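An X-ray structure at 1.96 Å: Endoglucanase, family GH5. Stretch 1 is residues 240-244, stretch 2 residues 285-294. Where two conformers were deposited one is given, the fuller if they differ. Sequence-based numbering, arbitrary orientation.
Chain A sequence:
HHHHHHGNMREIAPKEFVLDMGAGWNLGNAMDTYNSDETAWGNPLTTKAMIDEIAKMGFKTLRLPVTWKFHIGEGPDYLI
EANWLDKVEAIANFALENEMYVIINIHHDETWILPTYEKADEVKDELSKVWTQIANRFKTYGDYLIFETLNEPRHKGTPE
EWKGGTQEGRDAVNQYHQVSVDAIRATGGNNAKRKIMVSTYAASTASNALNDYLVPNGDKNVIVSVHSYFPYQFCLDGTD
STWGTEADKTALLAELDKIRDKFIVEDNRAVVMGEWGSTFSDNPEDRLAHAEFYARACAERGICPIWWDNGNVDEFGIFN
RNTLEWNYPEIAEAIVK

Stretch 1, residues 240-244: DSTWG
Stretch 2 (285-294) EDRLAHAEFY

Contact between an irregular segment, residues 240-244, and one side of a helix, residues 285-294, in the family GH5 endoglucanase; the two bury 341 Å² between them, most of it around Trp243. Stretch 1 has no regular secondary structure: phi/psi run -123/131 at Asp240, -114/-2 at Ser241, -108/148 at Thr242, -153/136 at Trp243 and 143/13 at Gly244, where a CB would be jammed against the preceding carbonyl. Asp240 (chi1 t) braces the segment from within, its OD1 accepting a bond from Thr242 N at 3.2 Å. Stretch 2 is helical throughout, phi near -60° and psi near -45°, and extends beyond both ends; its i to i+4 bonds begin with Ala289 N to Glu285 O at 3.0 Å. The backbones come closest at Trp243 and Asp286, whose CA atoms lie 5.3 Å apart.

Glu285 (chi1 m) points sideways and does not reach the loop. Asp286 (chi1 m, chi2 3°) points toward the loop and supplies the polar anchor: Trp243 N donates to Asp286 OD2 at 2.9 Å, with an N-H...O angle of 156°. The carboxylate also lies tight against Thr242, with Asp286 OD2 2.9 Å from Thr242 CA and 3.2 Å from Thr242 CB, although Thr242 (chi1 p) points away overall. The other carboxylate oxygen is tied in through water 1, which donates to Asp286 OD1 at 2.9 Å and to Trp243 O at 2.8 Å, so that both backbone polar groups of Trp243 are linked to one side chain.

Arg287 (m, t, p) points away, and Leu288 (t, p) is out of reach. One turn on from Asp286, Ala289 points toward the loop, its CB 4.3 Å from Trp243 CE3. The indole, with chi1 t and chi2 94°, lies along the helix surface. His290 (chi1 t, chi2 -94°) meets it twice: His290 CA sits over the face of the six-membered ring, 3.9 Å from its centroid in a CH-pi contact, while the imidazole turns its edge to the five-membered ring, planes at 88°, with His290 CD2 3.7 Å from Trp243 CE2. Ala291 points away; Glu292 (m, t) points sideways without contact. Phe293 (chi1 t, chi2 87°) points toward the loop and closes the apolar patch at the indole edge, Phe293 CG lying 3.6 Å from Trp243 CH2; the ring planes meet obliquely at 52°. Tyr294 (chi1 t, chi2 -65°) points sideways, beyond contact.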

# COMPACT_ATOMS: atom_id res chain seq x y z
N ASP A 240 19.24 -6.55 14.22
CA ASP A 240 19.02 -6.11 15.57
C ASP A 240 17.72 -6.80 15.98
O ASP A 240 16.74 -6.79 15.19
CB ASP A 240 18.87 -4.61 15.59
CG ASP A 240 18.68 -4.07 17.00
OD1 ASP A 240 18.78 -4.84 18.00
OD2 ASP A 240 18.43 -2.84 17.10
N SER A 241 17.68 -7.45 17.13
CA SER A 241 16.44 -8.15 17.49
C SER A 241 15.73 -7.58 18.66
O SER A 241 14.65 -8.05 19.02
CB SER A 241 16.65 -9.65 17.68
OG SER A 241 17.54 -9.89 18.75
N THR A 242 16.31 -6.54 19.25
CA THR A 242 15.71 -5.86 20.32
C THR A 242 15.20 -4.50 19.92
O THR A 242 15.74 -3.87 19.00
CB THR A 242 16.67 -5.73 21.54
OG1 THR A 242 17.74 -4.91 21.16
CG2 THR A 242 17.28 -7.09 21.88
N TRP A 243 14.14 -4.11 20.57
CA TRP A 243 13.53 -2.82 20.38
C TRP A 243 12.84 -2.42 21.62
O TRP A 243 12.09 -3.22 22.23
CB TRP A 243 12.56 -2.82 19.16
CG TRP A 243 12.13 -1.45 18.76
CD1 TRP A 243 12.70 -0.63 17.80
CD2 TRP A 243 11.08 -0.62 19.39
NE1 TRP A 243 12.08 0.57 17.79
CE2 TRP A 243 11.09 0.64 18.69
CE3 TRP A 243 10.10 -0.81 20.38
CZ2 TRP A 243 10.26 1.68 19.07
CZ3 TRP A 243 9.25 0.28 20.73
CH2 TRP A 243 9.34 1.48 20.05
N GLY A 244 13.02 -1.15 22.00
CA GLY A 244 12.23 -0.51 23.02
C GLY A 244 12.94 0.47 23.98
O GLY A 244 12.28 0.91 24.92
N GLU A 285 8.39 -10.43 22.35
CA GLU A 285 8.06 -9.33 23.22
C GLU A 285 8.43 -7.95 22.60
O GLU A 285 7.71 -7.02 22.74
CB GLU A 285 8.72 -9.49 24.60
CG GLU A 285 8.09 -10.60 25.45
CD GLU A 285 8.87 -11.88 25.35
N ASP A 286 9.56 -7.94 21.96
CA ASP A 286 10.00 -6.69 21.36
C ASP A 286 9.19 -6.39 20.09
O ASP A 286 8.89 -5.22 19.83
CB ASP A 286 11.53 -6.60 21.15
CG ASP A 286 12.36 -6.42 22.48
OD1 ASP A 286 11.83 -6.42 23.62
OD2 ASP A 286 13.59 -6.34 22.29
N ARG A 287 8.81 -7.39 19.29
CA ARG A 287 7.91 -7.17 18.16
C ARG A 287 6.62 -6.55 18.61
O ARG A 287 6.05 -5.68 18.01
CB ARG A 287 7.60 -8.41 17.35
CG ARG A 287 8.68 -8.92 16.50
CD ARG A 287 8.11 -10.09 15.74
NE ARG A 287 7.32 -9.89 14.53
CZ ARG A 287 6.56 -10.80 13.91
NH1 ARG A 287 6.15 -11.85 14.54
NH2 ARG A 287 6.21 -10.66 12.63
N LEU A 288 6.06 -7.07 19.73
CA LEU A 288 4.86 -6.57 20.26
C LEU A 288 5.00 -5.12 20.76
O LEU A 288 4.12 -4.25 20.49
CB LEU A 288 4.37 -7.42 21.48
CG LEU A 288 3.06 -7.01 22.11
CD1 LEU A 288 1.88 -6.87 21.13
CD2 LEU A 288 2.73 -7.97 23.29
N ALA A 289 6.06 -4.83 21.51
CA ALA A 289 6.33 -3.47 21.98
C ALA A 289 6.46 -2.49 20.82
O ALA A 289 5.91 -1.42 20.84
CB ALA A 289 7.61 -3.40 22.82
N HIS A 290 7.17 -2.88 19.79
CA HIS A 290 7.37 -2.05 18.60
C HIS A 290 6.00 -1.83 17.90
O HIS A 290 5.66 -0.70 17.53
CB HIS A 290 8.33 -2.77 17.66
CG HIS A 290 8.45 -2.07 16.35
ND1 HIS A 290 7.66 -2.42 15.26
CD2 HIS A 290 9.30 -1.06 15.92
CE1 HIS A 290 8.04 -1.69 14.25
NE2 HIS A 290 8.96 -0.76 14.66
N ALA A 291 5.17 -2.89 17.73
CA ALA A 291 3.87 -2.75 17.07
C ALA A 291 2.98 -1.79 17.81
O ALA A 291 2.30 -0.93 17.22
CB ALA A 291 3.25 -4.14 16.81
N GLU A 292 2.92 -2.01 19.13
CA GLU A 292 2.09 -1.14 19.98
C GLU A 292 2.46 0.34 19.82
O GLU A 292 1.63 1.21 19.67
CB GLU A 292 2.32 -1.56 21.47
CG GLU A 292 1.59 -2.82 21.98
CD GLU A 292 2.02 -3.32 23.33
OE1 GLU A 292 3.07 -2.84 23.84
OE2 GLU A 292 1.33 -4.26 23.88
N PHE A 293 3.78 0.58 19.88
CA PHE A 293 4.31 1.97 19.89
C PHE A 293 4.14 2.66 18.51
O PHE A 293 3.70 3.76 18.36
CB PHE A 293 5.77 1.98 20.26
CG PHE A 293 6.32 3.37 20.50
CD1 PHE A 293 6.25 4.02 21.76
CD2 PHE A 293 6.84 4.10 19.44
CE1 PHE A 293 6.77 5.29 21.94
CE2 PHE A 293 7.36 5.42 19.64
CZ PHE A 293 7.30 6.01 20.88
N TYR A 294 4.45 1.84 17.49
CA TYR A 294 4.35 2.36 16.11
C TYR A 294 2.92 2.78 15.79
O TYR A 294 2.62 3.81 15.24
CB TYR A 294 4.99 1.28 15.17
CG TYR A 294 5.23 1.73 13.72
CD1 TYR A 294 4.16 2.06 12.91
CD2 TYR A 294 6.49 1.77 13.17
CE1 TYR A 294 4.33 2.47 11.61
CE2 TYR A 294 6.68 2.18 11.86
CZ TYR A 294 5.56 2.49 11.04
OH TYR A 294 5.74 2.91 9.74
O HOH W 1 10.62 -3.95 24.50